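PDB 3U4J: NAD-dependent aldehyde dehydrogenase, which probably oxidises an aldehyde substrate with NAD or NADP as electron acceptor, as a tetrameric member of the aldehyde dehydrogenase family. Local coordinates for residues Ser179-Thr191 with Arg478-Gln490. Numbering follows the deposited sequence.
Sequences SERVPWAIGSGCT and RELGRYGFDEYSQ
Trp-184 of helix 179-187 drives its indole between Leu-480 and Phe-485 of the segment 478-490. Its CB rests against the Tyr-488 ring, 3.9 Å from CE2. With CG anti to the carbonyl carbon (chi1 -85°), the indole reaches over to the turn 480-484, where CD1 packs above the centre of the Phe-485 ring and beside Gly-484 CA, at 3.6 Å; a CB on this glycine would collide with CD1. NE1 donates in the indole plane to Gly-481 O, 2.7 Å and nearly straight (171°). CE2 and CZ2 lie against Leu-480 CA, each at 3.7 Å. CZ3 and CH2 meet Leu-480 CD2, CH2 at 3.5 Å, the methyl lying over the six-membered ring in a CH-pi contact. Phe-485 covers the opposite face, its plane at 33° to the five-membered ring. The next residue, Ala-185, sets its CB over a face of the Tyr-488 ring. The Tyr-488 hydroxyl donates to Glu-479 OE1 (2.7 Å) on the syn side but tilted out of the carboxylate plane, and a water bridges that oxygen to Glu-180 O and Leu-480 N. Arg-181, salt-bridged to Glu-180, lays a guanidinium face against Glu-479 CG. With an alanine at Trp-184, Gly-481 O would probably lose its indole donor and a gap would open between Leu-480 and Phe-485. As in other aldehyde dehydrogenases, the contact probably joins the Rossmann-type cofactor domain to the start of strand 489-497, part of the oligomerisation arm. Its chemistry is a buried aromatic core pinned by one direct hydrogen bond, beside a carboxylate that Arg-181 probably stabilises by nearby charge alone, without a salt bridge.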
ATOM      1  N   SER A 179      -1.818  24.278   8.645  1.00  7.96           N
ATOM      2  CA  SER A 179      -1.710  23.004   9.322  1.00  8.51           C
ATOM      3  C   SER A 179      -2.057  21.791   8.437  1.00  9.11           C
ATOM      4  O   SER A 179      -1.657  20.671   8.755  1.00  9.21           O
ATOM      5  CB  SER A 179      -2.557  23.006  10.597  1.00  8.81           C
ATOM      6  OG  SER A 179      -2.037  23.921  11.544  1.00  8.93           O
ATOM      7  N   GLU A 180      -2.793  22.009   7.341  1.00  9.68           N
ATOM      8  CA  GLU A 180      -3.025  20.949   6.326  1.00  9.63           C
ATOM      9  C   GLU A 180      -1.890  20.861   5.299  1.00  9.42           C
ATOM     10  O   GLU A 180      -1.874  19.957   4.479  1.00 10.42           O
ATOM     11  CB  GLU A 180      -4.302  21.207   5.513  1.00 10.09           C
ATOM     12  CG  GLU A 180      -5.616  21.219   6.242  1.00  8.97           C
ATOM     13  CD  GLU A 180      -6.778  21.598   5.293  1.00 13.68           C
ATOM     14  OE1 GLU A 180      -6.531  22.076   4.145  1.00 12.52           O
ATOM     15  OE2 GLU A 180      -7.946  21.433   5.710  1.00 11.87           O
ATOM     16  N   ARG A 181      -0.977  21.824   5.294  1.00  8.88           N
ATOM     17  CA  ARG A 181       0.078  21.877   4.246  1.00  7.96           C
ATOM     18  C   ARG A 181       1.476  21.736   4.846  1.00  7.79           C
ATOM     19  O   ARG A 181       2.217  20.843   4.464  1.00  8.47           O
ATOM     20  CB  ARG A 181       0.030  23.200   3.463  1.00  7.57           C
ATOM     21  CG  ARG A 181      -1.326  23.497   2.785  1.00  7.47           C
ATOM     22  CD  ARG A 181      -1.611  22.604   1.561  1.00  7.52           C
ATOM     23  NE  ARG A 181      -2.867  23.062   0.962  1.00  8.48           N
ATOM     24  CZ  ARG A 181      -4.077  22.774   1.424  1.00  9.06           C
ATOM     25  NH1 ARG A 181      -4.236  21.935   2.447  1.00  9.28           N
ATOM     26  NH2 ARG A 181      -5.143  23.326   0.857  1.00  8.67           N
ATOM     27  N   VAL A 182       1.837  22.639   5.755  1.00  7.60           N
ATOM     28  CA  VAL A 182       3.188  22.661   6.323  1.00  6.72           C
ATOM     29  C   VAL A 182       3.632  21.299   6.897  1.00  7.01           C
ATOM     30  O   VAL A 182       4.709  20.822   6.559  1.00  6.61           O
ATOM     31  CB  VAL A 182       3.380  23.824   7.354  1.00  6.78           C
ATOM     32  CG1 VAL A 182       4.734  23.719   8.107  1.00  6.53           C
ATOM     33  CG2 VAL A 182       3.241  25.207   6.663  1.00  6.66           C
ATOM     34  N   PRO A 183       2.801  20.658   7.750  1.00  7.85           N
ATOM     35  CA  PRO A 183       3.312  19.407   8.371  1.00  7.93           C
ATOM     36  C   PRO A 183       3.570  18.287   7.358  1.00  8.06           C
ATOM     37  O   PRO A 183       4.511  17.525   7.521  1.00  8.29           O
ATOM     38  CB  PRO A 183       2.174  18.996   9.345  1.00  8.26           C
ATOM     39  CG  PRO A 183       1.376  20.229   9.591  1.00  6.84           C
ATOM     40  CD  PRO A 183       1.484  21.040   8.295  1.00  6.87           C
ATOM     41  N   TRP A 184       2.753  18.198   6.310  1.00  8.04           N
ATOM     42  CA  TRP A 184       2.948  17.213   5.280  1.00  8.32           C
ATOM     43  C   TRP A 184       4.211  17.479   4.464  1.00  9.01           C
ATOM     44  O   TRP A 184       4.944  16.538   4.094  1.00  9.51           O
ATOM     45  CB  TRP A 184       1.713  17.119   4.380  1.00  9.01           C
ATOM     46  CG  TRP A 184       0.646  16.182   4.969  1.00  7.56           C
ATOM     47  CD1 TRP A 184       0.404  14.889   4.593  1.00  8.68           C
ATOM     48  CD2 TRP A 184      -0.279  16.469   6.044  1.00  5.94           C
ATOM     49  NE1 TRP A 184      -0.603  14.355   5.372  1.00  8.24           N
ATOM     50  CE2 TRP A 184      -1.046  15.297   6.261  1.00  6.59           C
ATOM     51  CE3 TRP A 184      -0.543  17.606   6.829  1.00  5.53           C
ATOM     52  CZ2 TRP A 184      -2.080  15.224   7.223  1.00  6.56           C
ATOM     53  CZ3 TRP A 184      -1.558  17.538   7.821  1.00  6.14           C
ATOM     54  CH2 TRP A 184      -2.315  16.341   8.006  1.00  5.37           C
ATOM     55  N   ALA A 185       4.465  18.757   4.207  1.00  8.30           N
ATOM     56  CA  ALA A 185       5.642  19.180   3.456  1.00  8.31           C
ATOM     57  C   ALA A 185       6.938  18.975   4.261  1.00  7.43           C
ATOM     58  O   ALA A 185       7.840  18.266   3.834  1.00  8.48           O
ATOM     59  CB  ALA A 185       5.467  20.689   3.032  1.00  7.37           C
ATOM     60  N   ILE A 186       7.039  19.562   5.448  1.00  7.46           N
ATOM     61  CA  ILE A 186       8.294  19.395   6.226  1.00  7.06           C
ATOM     62  C   ILE A 186       8.426  17.963   6.761  1.00  7.82           C
ATOM     63  O   ILE A 186       9.528  17.470   6.955  1.00  7.81           O
ATOM     64  CB  ILE A 186       8.423  20.418   7.381  1.00  7.14           C
ATOM     65  CG1 ILE A 186       7.294  20.247   8.419  1.00  5.81           C
ATOM     66  CG2 ILE A 186       8.423  21.827   6.795  1.00  6.28           C
ATOM     67  CD1 ILE A 186       7.556  20.875   9.794  1.00  9.03           C
ATOM     68  N   GLY A 187       7.296  17.292   6.981  1.00  8.77           N
ATOM     69  CA  GLY A 187       7.304  15.866   7.341  1.00  9.34           C
ATOM     70  C   GLY A 187       7.873  14.997   6.236  1.00 10.26           C
ATOM     71  O   GLY A 187       8.503  13.990   6.507  1.00 10.76           O
ATOM     72  N   SER A 188       7.684  15.416   4.985  1.00 10.26           N
ATOM     73  CA  SER A 188       8.334  14.782   3.842  1.00 10.73           C
ATOM     74  C   SER A 188       9.824  15.112   3.693  1.00 11.04           C
ATOM     75  O   SER A 188      10.493  14.513   2.835  1.00 11.60           O
ATOM     76  CB  SER A 188       7.624  15.173   2.533  1.00 11.13           C
ATOM     77  OG  SER A 188       6.283  14.694   2.519  1.00 13.75           O
ATOM     78  N   GLY A 189      10.342  16.029   4.518  1.00 10.72           N
ATOM     79  CA  GLY A 189      11.773  16.440   4.453  1.00  9.70           C
ATOM     80  C   GLY A 189      11.978  17.767   3.709  1.00  9.75           C
ATOM     81  O   GLY A 189      13.120  18.201   3.514  1.00  9.08           O
ATOM     82  N   CYS A 190      10.879  18.422   3.296  1.00  8.78           N
ATOM     83  CA  CYS A 190      10.957  19.693   2.562  1.00  8.81           C
ATOM     84  C   CYS A 190      11.211  20.820   3.532  1.00  8.71           C
ATOM     85  O   CYS A 190      11.008  20.661   4.725  1.00  8.68           O
ATOM     86  CB  CYS A 190       9.631  20.026   1.829  1.00  7.80           C
ATOM     87  SG  CYS A 190       9.198  18.825   0.572  1.00 10.76           S
ATOM     88  N   THR A 191      11.640  21.969   3.006  1.00  8.48           N
ATOM     89  CA  THR A 191      11.677  23.210   3.775  1.00  9.08           C
ATOM     90  C   THR A 191      10.680  24.117   3.086  1.00  9.13           C
ATOM     91  O   THR A 191      10.367  23.910   1.905  1.00  9.63           O
ATOM     92  CB  THR A 191      13.080  23.856   3.745  1.00  8.22           C
ATOM     93  OG1 THR A 191      13.475  24.085   2.378  1.00  8.72           O
ATOM     94  CG2 THR A 191      14.071  22.922   4.381  1.00 10.08           C
ATOM     95  N   ARG A 478      -3.649  16.131  -4.175  1.00 11.19           N
ATOM     96  CA  ARG A 478      -4.393  15.741  -2.975  1.00 11.04           C
ATOM     97  C   ARG A 478      -3.590  16.015  -1.722  1.00 10.91           C
ATOM     98  O   ARG A 478      -2.386  15.777  -1.691  1.00 12.75           O
ATOM     99  CB  ARG A 478      -4.770  14.268  -3.041  1.00 10.04           C
ATOM    100  CG  ARG A 478      -5.892  13.958  -4.069  1.00  9.95           C
ATOM    101  CD  ARG A 478      -7.258  14.502  -3.589  1.00  8.12           C
ATOM    102  NE  ARG A 478      -8.372  14.163  -4.480  1.00  9.96           N
ATOM    103  CZ  ARG A 478      -8.700  14.854  -5.575  1.00 12.51           C
ATOM    104  NH1 ARG A 478      -7.964  15.908  -5.952  1.00 11.00           N
ATOM    105  NH2 ARG A 478      -9.760  14.481  -6.307  1.00 10.30           N
ATOM    106  N   GLU A 479      -4.260  16.515  -0.697  1.00 10.11           N
ATOM    107  CA  GLU A 479      -3.631  16.843   0.568  1.00  9.67           C
ATOM    108  C   GLU A 479      -4.149  15.879   1.636  1.00  8.94           C
ATOM    109  O   GLU A 479      -5.135  15.162   1.400  1.00  8.15           O
ATOM    110  CB  GLU A 479      -3.950  18.295   0.958  1.00  9.80           C
ATOM    111  CG  GLU A 479      -3.672  19.355  -0.140  1.00 12.42           C
ATOM    112  CD  GLU A 479      -2.182  19.499  -0.483  1.00 16.58           C
ATOM    113  OE1 GLU A 479      -1.317  19.388   0.435  1.00 14.58           O
ATOM    114  OE2 GLU A 479      -1.889  19.718  -1.682  1.00 17.86           O
ATOM    115  N   LEU A 480      -3.475  15.872   2.788  1.00  8.32           N
ATOM    116  CA  LEU A 480      -3.913  15.178   3.991  1.00  8.63           C
ATOM    117  C   LEU A 480      -3.772  13.662   3.859  1.00  8.58           C
ATOM    118  O   LEU A 480      -3.350  13.165   2.820  1.00  7.19           O
ATOM    119  CB  LEU A 480      -5.357  15.545   4.390  1.00  8.76           C
ATOM    120  CG  LEU A 480      -5.696  16.920   4.950  1.00 11.98           C
ATOM    121  CD1 LEU A 480      -6.965  16.878   5.884  1.00  9.68           C
ATOM    122  CD2 LEU A 480      -4.565  17.624   5.604  1.00  8.33           C
ATOM    123  N   GLY A 481      -4.115  12.952   4.928  1.00  8.78           N
ATOM    124  CA  GLY A 481      -3.912  11.500   4.990  1.00  9.56           C
ATOM    125  C   GLY A 481      -2.496  11.108   4.588  1.00 10.22           C
ATOM    126  O   GLY A 481      -1.546  11.815   4.908  1.00  9.24           O
ATOM    127  N   ARG A 482      -2.381   9.994   3.864  1.00 10.18           N
ATOM    128  CA  ARG A 482      -1.121   9.561   3.262  1.00 11.41           C
ATOM    129  C   ARG A 482      -0.881  10.293   1.945  1.00 10.95           C
ATOM    130  O   ARG A 482       0.235  10.344   1.472  1.00 10.19           O
ATOM    131  CB  ARG A 482      -1.136   8.052   2.993  1.00 11.96           C
ATOM    132  CG  ARG A 482      -1.277   7.270   4.278  1.00 17.11           C
ATOM    133  CD  ARG A 482      -0.821   5.828   4.186  1.00 23.09           C
ATOM    134  NE  ARG A 482      -0.447   5.374   5.536  1.00 28.94           N
ATOM    135  CZ  ARG A 482      -0.868   4.247   6.120  1.00 32.33           C
ATOM    136  NH1 ARG A 482      -1.676   3.399   5.482  1.00 32.97           N
ATOM    137  NH2 ARG A 482      -0.451   3.948   7.350  1.00 31.86           N
ATOM    138  N   TYR A 483      -1.938  10.848   1.352  1.00  9.75           N
ATOM    139  CA  TYR A 483      -1.814  11.443   0.020  1.00 10.05           C
ATOM    140  C   TYR A 483      -0.946  12.695   0.018  1.00  9.85           C
ATOM    141  O   TYR A 483      -0.160  12.908  -0.933  1.00  9.38           O
ATOM    142  CB  TYR A 483      -3.200  11.757  -0.578  1.00  9.03           C
ATOM    143  CG  TYR A 483      -3.923  10.484  -1.049  1.00 12.15           C
ATOM    144  CD1 TYR A 483      -4.048  10.194  -2.412  1.00 11.03           C
ATOM    145  CD2 TYR A 483      -4.459   9.574  -0.127  1.00 12.12           C
ATOM    146  CE1 TYR A 483      -4.676   9.016  -2.838  1.00 13.88           C
ATOM    147  CE2 TYR A 483      -5.116   8.401  -0.549  1.00 11.02           C
ATOM    148  CZ  TYR A 483      -5.223   8.134  -1.893  1.00 12.08           C
ATOM    149  OH  TYR A 483      -5.855   6.975  -2.319  1.00 10.45           O
ATOM    150  N   GLY A 484      -1.076  13.515   1.071  1.00  8.40           N
ATOM    151  CA  GLY A 484      -0.331  14.766   1.103  1.00  9.12           C
ATOM    152  C   GLY A 484       1.168  14.510   1.095  1.00  9.33           C
ATOM    153  O   GLY A 484       1.934  15.310   0.543  1.00  9.55           O
ATOM    154  N   PHE A 485       1.619  13.394   1.670  1.00  8.88           N
ATOM    155  CA  PHE A 485       3.068  13.144   1.654  1.00 10.27           C
ATOM    156  C   PHE A 485       3.581  12.896   0.249  1.00 11.14           C
ATOM    157  O   PHE A 485       4.713  13.275  -0.070  1.00 12.51           O
ATOM    158  CB  PHE A 485       3.480  12.027   2.597  1.00 10.29           C
ATOM    159  CG  PHE A 485       3.147  12.318   4.035  1.00 10.76           C
ATOM    160  CD1 PHE A 485       3.893  13.235   4.763  1.00 10.84           C
ATOM    161  CD2 PHE A 485       2.069  11.686   4.651  1.00  9.69           C
ATOM    162  CE1 PHE A 485       3.580  13.509   6.085  1.00 11.21           C
ATOM    163  CE2 PHE A 485       1.750  11.959   5.970  1.00 10.14           C
ATOM    164  CZ  PHE A 485       2.504  12.874   6.688  1.00 10.87           C
ATOM    165  N   ASP A 486       2.749  12.284  -0.590  1.00 11.99           N
ATOM    166  CA  ASP A 486       3.108  12.044  -1.981  1.00 12.92           C
ATOM    167  C   ASP A 486       3.173  13.372  -2.746  1.00 13.14           C
ATOM    168  O   ASP A 486       4.023  13.537  -3.625  1.00 13.40           O
ATOM    169  CB  ASP A 486       2.135  11.055  -2.644  1.00 13.37           C
ATOM    170  CG  ASP A 486       2.233   9.632  -2.055  1.00 14.93           C
ATOM    171  OD1 ASP A 486       3.080   9.384  -1.168  1.00 14.79           O
ATOM    172  OD2 ASP A 486       1.440   8.768  -2.469  1.00 17.59           O
ATOM    173  N   GLU A 487       2.297  14.323  -2.401  1.00 13.78           N
ATOM    174  CA  GLU A 487       2.339  15.673  -2.987  1.00 13.87           C
ATOM    175  C   GLU A 487       3.669  16.400  -2.792  1.00 12.88           C
ATOM    176  O   GLU A 487       4.063  17.200  -3.655  1.00 12.59           O
ATOM    177  CB  GLU A 487       1.243  16.573  -2.412  1.00 15.30           C
ATOM    178  CG  GLU A 487      -0.130  16.294  -2.942  1.00 21.52           C
ATOM    179  CD  GLU A 487      -0.231  16.378  -4.470  1.00 24.85           C
ATOM    180  OE1 GLU A 487       0.110  17.439  -5.028  1.00 28.18           O
ATOM    181  OE2 GLU A 487      -0.665  15.378  -5.083  1.00 26.58           O
ATOM    182  N   TYR A 488       4.341  16.143  -1.663  1.00 11.40           N
ATOM    183  CA  TYR A 488       5.623  16.803  -1.322  1.00 11.42           C
ATOM    184  C   TYR A 488       6.819  15.878  -1.381  1.00 11.36           C
ATOM    185  O   TYR A 488       7.861  16.184  -0.821  1.00 11.73           O
ATOM    186  CB  TYR A 488       5.537  17.508   0.050  1.00 10.89           C
ATOM    187  CG  TYR A 488       4.315  18.409   0.123  1.00 11.04           C
ATOM    188  CD1 TYR A 488       4.269  19.618  -0.588  1.00 10.96           C
ATOM    189  CD2 TYR A 488       3.178  18.027   0.844  1.00  9.22           C
ATOM    190  CE1 TYR A 488       3.132  20.428  -0.562  1.00 10.76           C
ATOM    191  CE2 TYR A 488       2.061  18.839   0.887  1.00  8.68           C
ATOM    192  CZ  TYR A 488       2.039  20.034   0.179  1.00 12.16           C
ATOM    193  OH  TYR A 488       0.916  20.840   0.203  1.00 13.77           O
ATOM    194  N   SER A 489       6.660  14.759  -2.077  1.00 10.72           N
ATOM    195  CA  SER A 489       7.728  13.785  -2.285  1.00 11.45           C
ATOM    196  C   SER A 489       8.059  13.672  -3.762  1.00 12.04           C
ATOM    197  O   SER A 489       7.213  13.967  -4.613  1.00 12.45           O
ATOM    198  CB  SER A 489       7.320  12.390  -1.741  1.00 10.09           C
ATOM    199  OG  SER A 489       7.313  12.391  -0.320  1.00 10.38           O
ATOM    200  N   GLN A 490       9.303  13.288  -4.061  1.00 12.25           N
ATOM    201  CA  GLN A 490       9.679  12.794  -5.380  1.00 12.57           C
ATOM    202  C   GLN A 490       9.953  11.306  -5.216  1.00 12.40           C
ATOM    203  O   GLN A 490      10.415  10.856  -4.158  1.00 13.16           O
ATOM    204  CB  GLN A 490      10.973  13.472  -5.876  1.00 12.53           C
ATOM    205  CG  GLN A 490      10.840  14.934  -6.271  1.00 13.57           C
ATOM    206  CD  GLN A 490      10.325  15.163  -7.699  1.00 18.18           C
ATOM    207  OE1 GLN A 490      10.314  16.307  -8.183  1.00 20.99           O
ATOM    208  NE2 GLN A 490       9.877  14.098  -8.366  1.00 14.33           N
TER
HETATM  209  O   HOH W   1      -1.260  17.773   2.811  1.00 11.50           O
HETATM  210  O   HOH W   2       9.672  12.252   1.435  1.00 15.41           O